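Local coordinates for protein histidinol-phosphate aminotransferase (Clostridium acetobutylicum, PDB 3FTB) that probably transfers amino groups as a pyridoxal 5'-phosphate-dependent aminotransferase, most likely acting on histidinol phosphate in histidine biosynthesis, at residues F98-I103 and G119-F124; I150-N155 and A185-T190; F299-L304 and I330-S335. One frame throughout, in Å; residues are numbered along the deposited sequence.

Contact 1. Residues F98-I103 and G119-F124; sequences FEKILI and GVSVVF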
loop_
_atom_site.group_PDB
_atom_site.type_symbol
_atom_site.label_atom_id
_atom_site.label_comp_id
_atom_site.label_asym_id
_atom_site.label_seq_id
_atom_site.Cartn_x
_atom_site.Cartn_y
_atom_site.Cartn_z
ATOM N N PHE A 98 6.810 7.654 -18.324
ATOM C CA PHE A 98 7.526 7.900 -19.577
ATOM C C PHE A 98 7.368 6.777 -20.585
ATOM O O PHE A 98 6.983 5.666 -20.230
ATOM C CB PHE A 98 9.000 8.166 -19.297
ATOM C CG PHE A 98 9.213 9.083 -18.147
ATOM C CD1 PHE A 98 8.989 10.436 -18.285
ATOM C CD2 PHE A 98 9.589 8.589 -16.910
ATOM C CE1 PHE A 98 9.166 11.292 -17.213
ATOM C CE2 PHE A 98 9.768 9.431 -15.840
ATOM C CZ PHE A 98 9.550 10.790 -15.986
ATOM N N GLU A 99 7.671 7.086 -21.845
ATOM C CA GLU A 99 7.547 6.119 -22.935
ATOM C C GLU A 99 8.911 5.579 -23.406
ATOM O O GLU A 99 8.983 4.771 -24.334
ATOM C CB GLU A 99 6.709 6.693 -24.103
ATOM C CG GLU A 99 7.225 8.022 -24.691
ATOM C CD GLU A 99 6.335 8.589 -25.808
ATOM O OE1 GLU A 99 6.700 9.627 -26.423
ATOM O OE2 GLU A 99 5.264 7.995 -26.064
ATOM N N LYS A 100 9.985 6.016 -22.748
ATOM C CA LYS A 100 11.330 5.530 -23.043
ATOM C C LYS A 100 12.341 5.948 -21.976
ATOM O O LYS A 100 12.404 7.116 -21.591
ATOM C CB LYS A 100 11.785 6.026 -24.404
ATOM C CG LYS A 100 13.056 5.384 -24.900
ATOM C CD LYS A 100 13.301 5.837 -26.320
ATOM C CE LYS A 100 14.411 5.068 -26.981
ATOM N NZ LYS A 100 14.545 5.528 -28.390
ATOM N N ILE A 101 13.140 4.995 -21.506
ATOM C CA ILE A 101 14.092 5.282 -20.442
ATOM C C ILE A 101 15.481 4.699 -20.719
ATOM O O ILE A 101 15.617 3.638 -21.320
ATOM C CB ILE A 101 13.581 4.753 -19.080
ATOM C CG1 ILE A 101 14.246 5.505 -17.925
ATOM C CG2 ILE A 101 13.832 3.260 -18.978
ATOM C CD1 ILE A 101 13.555 5.323 -16.551
ATOM N N LEU A 102 16.511 5.413 -20.287
ATOM C CA LEU A 102 17.869 4.879 -20.250
ATOM C C LEU A 102 18.104 4.240 -18.883
ATOM O O LEU A 102 18.062 4.929 -17.859
ATOM C CB LEU A 102 18.888 6.006 -20.464
ATOM C CG LEU A 102 20.377 5.665 -20.513
ATOM C CD1 LEU A 102 20.698 5.135 -21.869
ATOM C CD2 LEU A 102 21.184 6.927 -20.230
ATOM N N ILE A 103 18.340 2.931 -18.863
ATOM C CA ILE A 103 18.657 2.254 -17.614
ATOM C C ILE A 103 20.146 1.963 -17.563
ATOM O O ILE A 103 20.691 1.309 -18.450
ATOM C CB ILE A 103 17.848 0.952 -17.414
ATOM C CG1 ILE A 103 16.370 1.184 -17.724
ATOM C CG2 ILE A 103 18.003 0.459 -15.979
ATOM C CD1 ILE A 103 15.499 -0.037 -17.542
ATOM N N GLY A 119 5.049 -0.714 -20.469
ATOM C CA GLY A 119 5.292 -0.460 -21.880
ATOM C C GLY A 119 6.307 0.624 -22.217
ATOM O O GLY A 119 6.264 1.205 -23.304
ATOM N N VAL A 120 7.226 0.896 -21.295
ATOM C CA VAL A 120 8.264 1.896 -21.529
ATOM C C VAL A 120 9.383 1.306 -22.375
ATOM O O VAL A 120 9.815 0.181 -22.147
ATOM C CB VAL A 120 8.857 2.405 -20.205
ATOM C CG1 VAL A 120 9.846 3.520 -20.454
ATOM C CG2 VAL A 120 7.746 2.877 -19.260
ATOM N N SER A 121 9.857 2.070 -23.356
ATOM C CA SER A 121 10.995 1.651 -24.171
ATOM C C SER A 121 12.287 1.710 -23.355
ATOM O O SER A 121 12.497 2.642 -22.573
ATOM C CB SER A 121 11.120 2.532 -25.414
ATOM O OG SER A 121 9.883 2.622 -26.090
ATOM N N VAL A 122 13.146 0.714 -23.536
ATOM C CA VAL A 122 14.366 0.617 -22.746
ATOM C C VAL A 122 15.616 0.745 -23.599
ATOM O O VAL A 122 15.761 0.080 -24.631
ATOM C CB VAL A 122 14.420 -0.706 -21.952
ATOM C CG1 VAL A 122 15.839 -1.006 -21.499
ATOM C CG2 VAL A 122 13.487 -0.632 -20.762
ATOM N N VAL A 123 16.515 1.607 -23.144
ATOM C CA VAL A 123 17.828 1.801 -23.746
ATOM C C VAL A 123 18.851 1.629 -22.626
ATOM O O VAL A 123 18.699 2.221 -21.559
ATOM C CB VAL A 123 17.945 3.216 -24.335
ATOM C CG1 VAL A 123 19.327 3.450 -24.916
ATOM C CG2 VAL A 123 16.859 3.443 -25.381
ATOM N N PHE A 124 19.883 0.820 -22.846
ATOM C CA PHE A 124 20.855 0.537 -21.782
ATOM C C PHE A 124 22.142 1.374 -21.859
ATOM O O PHE A 124 22.630 1.715 -22.948
ATOM C CB PHE A 124 21.201 -0.966 -21.715
ATOM C CG PHE A 124 20.093 -1.837 -21.150
ATOM C CD1 PHE A 124 19.712 -1.735 -19.816
ATOM C CD2 PHE A 124 19.447 -2.772 -21.948
ATOM C CE1 PHE A 124 18.700 -2.532 -19.295
ATOM C CE2 PHE A 124 18.428 -3.580 -21.432
ATOM C CZ PHE A 124 18.057 -3.464 -20.112
#
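Ser-121 and Glu-99 open the pairing of two parallel strands, 100-103 and 121-124, whose local axes differ in direction by 26°. The Glu-99 carbonyl oxygen takes two donors from the same serine: Ser-121 N, at 3.0 Å, comes from above the carbonyl plane, and Ser-121 OG, at 2.9 Å, lies nearly along the C=O axis. With OG turned beside its own backbone N (chi1 -50°), hydroxyl and amide can both reach that oxygen. Backbone bonds then follow from Ile-101 N to Ser-121 O, from Val-123 N to Ile-101 O and from Ile-103 N to Val-123 O.

Carbon-carbon packing is tightest on the face carrying Lys-100, Leu-102, Ser-121 and Val-123. The extended lysine chain runs over the serine, then on to Val-123, where Lys-100 CE sits only 3.3 Å from Val-123 CG2, closer than usual carbon contact. Beside it, Leu-102 CD1 rests on Val-123 CG1 at 3.7 Å. Buried Val-120 presses CG2 to 3.0 Å from Phe-98 O. The face of Ile-101 and Ile-103 is packed less closely: Ile-103 CD1 meets Val-122 CG2 at 3.8 Å, and Ile-101 CG2 is 4.3 Å from Val-122 CG2. Here the Phe-124 ring swings back toward Ile-103, setting CE1 4.0 Å from Ile-103 CB, while Val-122 CG1 covers part of one ring face. Solvent reaches the start of the pairing, where Glu-99 is exposed.

The strands belong to a beta-alpha-beta crossover whose helix, 110-117, packs against Ile-103, Val-122 and Phe-124 and ends in a Schellman motif with Gly-119 as C-prime residue. Strand 121-126 is the outermost on its side of the chain's seven-stranded sheet; strand 100-105 bonds on its other flank to strand 147-151, and helix 135-141 covers Leu-102.

Contact 2. Residues I150-N155 and A185-T190; sequences IGNPNN and AFIEFT. With PO4 (phosphate ion), chain F.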
loop_
_atom_site.group_PDB
_atom_site.type_symbol
_atom_site.label_atom_id
_atom_site.label_comp_id
_atom_site.label_asym_id
_atom_site.label_seq_id
_atom_site.Cartn_x
_atom_site.Cartn_y
_atom_site.Cartn_z
ATOM N N ILE A 150 19.021 5.852 -12.387
ATOM C CA ILE A 150 20.376 5.493 -12.014
ATOM C C ILE A 150 20.452 5.393 -10.487
ATOM O O ILE A 150 19.906 6.220 -9.786
ATOM C CB ILE A 150 21.373 6.537 -12.570
ATOM C CG1 ILE A 150 22.820 6.106 -12.347
ATOM C CG2 ILE A 150 21.127 7.907 -11.952
ATOM C CD1 ILE A 150 23.819 7.053 -12.972
ATOM N N GLY A 151 21.103 4.356 -9.974
ATOM C CA GLY A 151 21.201 4.162 -8.538
ATOM C C GLY A 151 22.336 4.945 -7.903
ATOM O O GLY A 151 23.415 5.084 -8.474
ATOM N N ASN A 152 22.084 5.462 -6.708
ATOM C CA ASN A 152 23.093 6.187 -5.960
ATOM C C ASN A 152 22.976 5.880 -4.474
ATOM O O ASN A 152 22.225 6.561 -3.774
ATOM C CB ASN A 152 22.895 7.689 -6.131
ATOM C CG ASN A 152 24.040 8.493 -5.528
ATOM O OD1 ASN A 152 25.170 8.005 -5.443
ATOM N ND2 ASN A 152 23.762 9.725 -5.118
ATOM N N PRO A 153 23.735 4.879 -3.980
ATOM C CA PRO A 153 24.677 4.060 -4.750
ATOM C C PRO A 153 23.983 2.919 -5.491
ATOM O O PRO A 153 22.893 2.511 -5.120
ATOM C CB PRO A 153 25.626 3.485 -3.676
ATOM C CG PRO A 153 25.033 3.834 -2.363
ATOM C CD PRO A 153 23.716 4.487 -2.562
ATOM N N ASN A 154 24.620 2.405 -6.531
ATOM C CA ASN A 154 24.012 1.347 -7.334
ATOM C C ASN A 154 24.199 -0.094 -6.834
ATOM O O ASN A 154 25.311 -0.532 -6.557
ATOM C CB ASN A 154 24.481 1.443 -8.783
ATOM C CG ASN A 154 23.611 0.641 -9.728
ATOM O OD1 ASN A 154 22.393 0.817 -9.776
ATOM N ND2 ASN A 154 24.238 -0.231 -10.503
ATOM N N ASN A 155 23.082 -0.806 -6.728
ATOM C CA ASN A 155 23.042 -2.242 -6.507
ATOM C C ASN A 155 23.248 -2.947 -7.862
ATOM O O ASN A 155 22.476 -2.720 -8.793
ATOM C CB ASN A 155 21.667 -2.568 -5.917
ATOM C CG ASN A 155 21.321 -4.060 -5.976
ATOM O OD1 ASN A 155 22.180 -4.908 -6.194
ATOM N ND2 ASN A 155 20.045 -4.373 -5.764
ATOM N N ALA A 185 17.995 4.731 -2.108
ATOM C CA ALA A 185 17.463 3.979 -0.978
ATOM C C ALA A 185 18.565 3.546 -0.026
ATOM O O ALA A 185 18.302 3.230 1.137
ATOM C CB ALA A 185 16.688 2.771 -1.470
ATOM N N PHE A 186 19.797 3.540 -0.530
ATOM C CA PHE A 186 20.951 3.100 0.239
ATOM C C PHE A 186 21.798 4.285 0.675
ATOM O O PHE A 186 22.635 4.147 1.571
ATOM C CB PHE A 186 21.827 2.148 -0.582
ATOM C CG PHE A 186 21.273 0.754 -0.714
ATOM C CD1 PHE A 186 21.173 -0.077 0.392
ATOM C CD2 PHE A 186 20.881 0.263 -1.956
ATOM C CE1 PHE A 186 20.682 -1.373 0.272
ATOM C CE2 PHE A 186 20.391 -1.031 -2.088
ATOM C CZ PHE A 186 20.293 -1.852 -0.969
ATOM N N ILE A 187 21.575 5.438 0.044
ATOM C CA ILE A 187 22.429 6.606 0.227
ATOM C C ILE A 187 22.712 6.895 1.700
ATOM O O ILE A 187 23.621 7.654 2.027
ATOM C CB ILE A 187 21.805 7.867 -0.391
ATOM C CG1 ILE A 187 22.881 8.903 -0.735
ATOM C CG2 ILE A 187 20.808 8.466 0.575
ATOM C CD1 ILE A 187 23.694 8.591 -1.985
ATOM N N GLU A 188 21.939 6.281 2.584
ATOM C CA GLU A 188 22.056 6.534 4.012
ATOM C C GLU A 188 23.404 6.073 4.536
ATOM O O GLU A 188 23.983 6.669 5.458
ATOM C CB GLU A 188 20.978 5.754 4.737
ATOM C CG GLU A 188 19.758 5.467 3.909
ATOM C CD GLU A 188 18.798 6.611 3.939
ATOM O OE1 GLU A 188 17.829 6.544 3.173
ATOM O OE2 GLU A 188 19.015 7.562 4.720
ATOM N N PHE A 189 23.899 5.006 3.917
ATOM C CA PHE A 189 25.011 4.242 4.450
ATOM C C PHE A 189 26.353 4.902 4.155
ATOM O O PHE A 189 27.398 4.361 4.505
ATOM C CB PHE A 189 24.984 2.814 3.892
ATOM C CG PHE A 189 23.824 1.977 4.380
ATOM C CD1 PHE A 189 23.924 1.243 5.561
ATOM C CD2 PHE A 189 22.654 1.883 3.634
ATOM C CE1 PHE A 189 22.857 0.463 5.999
ATOM C CE2 PHE A 189 21.589 1.102 4.072
ATOM C CZ PHE A 189 21.701 0.388 5.250
ATOM N N THR A 190 26.310 6.065 3.513
ATOM C CA THR A 190 27.496 6.873 3.230
ATOM C C THR A 190 27.733 7.935 4.315
ATOM O O THR A 190 28.868 8.174 4.730
ATOM C CB THR A 190 27.347 7.602 1.879
ATOM O OG1 THR A 190 26.469 8.725 2.031
ATOM C CG2 THR A 190 26.761 6.672 0.833
HETATM P P PO4 F . 18.145 -7.397 -4.746
HETATM O O1 PO4 F . 16.721 -7.077 -4.345
HETATM O O2 PO4 F . 18.250 -7.450 -6.253
HETATM O O3 PO4 F . 19.062 -6.323 -4.213
HETATM O O4 PO4 F . 18.541 -8.734 -4.157
HETATM O O HOH W 1 20.690 3.071 -3.792
#
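Asn-152 ND2, pressed against Ile-187 CD1 at 3.3 Å, is gripped by Ser-195 O and, more weakly, by Glu-184 OE2, while Asn-152 OD1 accepts from Ile-161 N. The same methyl also touches Asn-152 O, at 3.1 Å, so one residue meets it with both its carbonyl and its side-chain amide. Ile-187 CG1 stands anti to its backbone N (chi1 -156°), and the bend at chi2 (76°) carries CD1 to this spot.

Pro-153, which follows a cis peptide bond, packs its CD 3.6 Å from Phe-186 CB and 3.5 Å from Ile-187 N, so the proline sits against the start of the 3-10 turn 187-189. A water donates to Pro-153 O and weakly meets Phe-186 N. Thr-190 OG1 bonds back to Ile-187 O at 3.0 Å.

At the far end Asn-155 ND2 makes a weak 2.7 Å bond to phosphate O3, an ion also held by Arg-338 and Arg-324. The ion probably comes from the crystallisation liquor, but its position is consistent with an anion-binding pocket, as in other fold-type I aminotransferases.

Residues 152-155 leave the carboxy end of strand 147-151. Its neighbour, strand 179-183, bonds to Ile-150 and Asn-152 and leads into residues 185-190, which in turn lean on strand 207-212 through Ala-185 and Ile-187.

Contact 3. Residues F299-L304 and I330-S335; sequences FVLCRL and IGLDDS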
loop_
_atom_site.group_PDB
_atom_site.type_symbol
_atom_site.label_atom_id
_atom_site.label_comp_id
_atom_site.label_asym_id
_atom_site.label_seq_id
_atom_site.Cartn_x
_atom_site.Cartn_y
_atom_site.Cartn_z
ATOM N N PHE A 299 26.845 -3.400 1.183
ATOM C CA PHE A 299 27.073 -4.594 0.378
ATOM C C PHE A 299 28.312 -4.429 -0.503
ATOM O O PHE A 299 28.765 -3.312 -0.750
ATOM C CB PHE A 299 25.846 -4.915 -0.475
ATOM C CG PHE A 299 25.363 -3.752 -1.288
ATOM C CD1 PHE A 299 25.939 -3.457 -2.512
ATOM C CD2 PHE A 299 24.336 -2.943 -0.822
ATOM C CE1 PHE A 299 25.502 -2.375 -3.262
ATOM C CE2 PHE A 299 23.900 -1.869 -1.559
ATOM C CZ PHE A 299 24.479 -1.584 -2.785
ATOM N N VAL A 300 28.841 -5.553 -0.979
ATOM C CA VAL A 300 30.092 -5.580 -1.735
ATOM C C VAL A 300 30.009 -6.567 -2.919
ATOM O O VAL A 300 29.560 -7.704 -2.748
ATOM C CB VAL A 300 31.262 -5.977 -0.798
ATOM C CG1 VAL A 300 31.015 -7.364 -0.192
ATOM C CG2 VAL A 300 32.594 -5.920 -1.528
ATOM N N LEU A 301 30.428 -6.133 -4.112
ATOM C CA LEU A 301 30.439 -7.008 -5.301
ATOM C C LEU A 301 31.813 -7.643 -5.569
ATOM O O LEU A 301 32.798 -6.945 -5.850
ATOM C CB LEU A 301 29.989 -6.246 -6.558
ATOM C CG LEU A 301 30.013 -7.023 -7.882
ATOM C CD1 LEU A 301 28.778 -7.903 -7.998
ATOM C CD2 LEU A 301 30.125 -6.085 -9.082
ATOM N N CYS A 302 31.863 -8.969 -5.515
ATOM C CA CYS A 302 33.109 -9.699 -5.705
ATOM C C CYS A 302 33.163 -10.457 -7.041
ATOM O O CYS A 302 32.195 -11.090 -7.458
ATOM C CB CYS A 302 33.359 -10.634 -4.510
ATOM S SG CYS A 302 33.415 -9.775 -2.903
ATOM N N ARG A 303 34.294 -10.341 -7.722
ATOM C CA ARG A 303 34.605 -11.170 -8.888
ATOM C C ARG A 303 35.352 -12.407 -8.396
ATOM O O ARG A 303 36.220 -12.305 -7.536
ATOM C CB ARG A 303 35.483 -10.388 -9.855
ATOM C CG ARG A 303 35.736 -11.075 -11.167
ATOM C CD ARG A 303 34.594 -10.859 -12.128
ATOM N NE ARG A 303 34.781 -11.622 -13.358
ATOM C CZ ARG A 303 35.318 -11.135 -14.473
ATOM N NH1 ARG A 303 35.443 -11.910 -15.542
ATOM N NH2 ARG A 303 35.721 -9.874 -14.523
ATOM N N LEU A 304 35.013 -13.575 -8.934
ATOM C CA LEU A 304 35.564 -14.845 -8.448
ATOM C C LEU A 304 36.489 -15.514 -9.464
ATOM O O LEU A 304 36.662 -15.014 -10.580
ATOM C CB LEU A 304 34.440 -15.811 -8.061
ATOM C CG LEU A 304 33.462 -15.389 -6.965
ATOM C CD1 LEU A 304 32.603 -16.582 -6.552
ATOM C CD2 LEU A 304 34.198 -14.814 -5.769
ATOM N N ILE A 330 22.059 -7.677 -15.727
ATOM C CA ILE A 330 22.512 -7.413 -17.089
ATOM C C ILE A 330 23.930 -6.853 -17.116
ATOM O O ILE A 330 24.182 -5.726 -16.683
ATOM C CB ILE A 330 21.540 -6.488 -17.862
ATOM C CG1 ILE A 330 20.359 -7.310 -18.381
ATOM C CG2 ILE A 330 22.249 -5.823 -19.032
ATOM C CD1 ILE A 330 19.427 -6.535 -19.260
ATOM N N GLY A 331 24.856 -7.663 -17.622
ATOM C CA GLY A 331 26.257 -7.290 -17.667
ATOM C C GLY A 331 27.120 -8.190 -16.802
ATOM O O GLY A 331 28.342 -8.248 -16.968
ATOM N N LEU A 332 26.483 -8.898 -15.875
ATOM C CA LEU A 332 27.216 -9.760 -14.957
ATOM C C LEU A 332 26.980 -11.262 -15.219
ATOM O O LEU A 332 25.879 -11.686 -15.589
ATOM C CB LEU A 332 26.863 -9.391 -13.514
ATOM C CG LEU A 332 27.112 -7.931 -13.123
ATOM C CD1 LEU A 332 26.754 -7.718 -11.677
ATOM C CD2 LEU A 332 28.559 -7.526 -13.367
ATOM N N ASP A 333 28.025 -12.063 -15.024
ATOM C CA ASP A 333 27.935 -13.510 -15.225
ATOM C C ASP A 333 28.058 -14.254 -13.895
ATOM O O ASP A 333 27.839 -13.663 -12.836
ATOM C CB ASP A 333 28.970 -13.991 -16.258
ATOM C CG ASP A 333 30.401 -13.935 -15.739
ATOM O OD1 ASP A 333 30.631 -13.334 -14.671
ATOM O OD2 ASP A 333 31.297 -14.504 -16.405
ATOM N N ASP A 334 28.407 -15.539 -13.945
ATOM C CA ASP A 334 28.406 -16.369 -12.736
ATOM C C ASP A 334 29.670 -16.226 -11.884
ATOM O O ASP A 334 29.779 -16.819 -10.806
ATOM C CB ASP A 334 28.166 -17.838 -13.081
ATOM C CG ASP A 334 27.421 -18.583 -11.981
ATOM O OD1 ASP A 334 26.736 -17.928 -11.165
ATOM O OD2 ASP A 334 27.516 -19.828 -11.938
ATOM N N SER A 335 30.616 -15.426 -12.360
ATOM C CA SER A 335 31.817 -15.155 -11.589
ATOM C C SER A 335 31.570 -14.022 -10.602
ATOM O O SER A 335 32.328 -13.863 -9.646
ATOM C CB SER A 335 32.981 -14.804 -12.505
ATOM O OG SER A 335 32.752 -13.563 -13.143
#
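Leu-301 is the first residue of strand 299-304 to touch the other segment: its CD1 meets Leu-332 CD1 tip to tip at 4.2 Å, an apolar contact between buried side chains. Leu-301 also lies on Phe-293 and Phe-336 within the sheet, while Leu-332 also touches Pro-106 and Pro-156. Cys-302 follows with its backbone alone, its carbonyl oxygen passing near Ser-335 O; its own strand partner is Val-337.

Arg-303 makes the principal side-chain bond. Its chain starts anti to the backbone N and bends at chi2 (83°), bringing NE to Ser-335 OG at 2.8 Å. The N-H points only moderately well at the oxygen (136°), which is tilted from the guanidinium plane. The aliphatic part comes along too, with Arg-303 CD 3.4 Å from Ser-335 OG. Leu-304 then gives its backbone N to Ser-335 O, a weak bond of 2.8 Å bent to 129°. Because Leu-304 CG lies beside that same N, it too is carried to the carbonyl, 3.3 Å from Ser-335 O. Ser-335 stands just before strand 336-340, which pairs antiparallel with this strand through Cys-302 and Val-337.

Behind the serine, Asp-333 OD1 accepts Ser-335 N at 3.1 Å in an Asx turn and Ser-335 OG at 2.6 Å, the latter on its syn lone pair. The hydroxyl thus gives its proton to the carboxylate and offers its oxygen to the arginine. Arg-303 NE and Asp-333 OD1 stand 4.7 Å apart, too far for a direct salt bridge; the serine is a polar relay between opposite charges, which would probably polarise its hydroxyl, though as Asp-333 is exposed, any effect on the charges is likely modest.

In the fold
Contacts 1, 2 and 3 follow one another along the chain without interleaving. The first two both reach the seven-stranded sheet, where strands 100-105 and 147-151 are neighbours; their centres are about 21 Å apart and they do not touch. Contact 3 joins strand 299-304 of the smaller mixed sheet to a loop, its centre about 24 Å from that of contact 1 and about 17 Å from that of contact 2. It still meets both: Ile-330 packs on Phe-124, and the Phe-299 ring stands edge-to-face with Phe-186. The phosphate is held by Asn-155, just after strand 147-151, and by Arg-324 and Arg-338 of the smaller sheet, consistent with a ligand pocket between two domains.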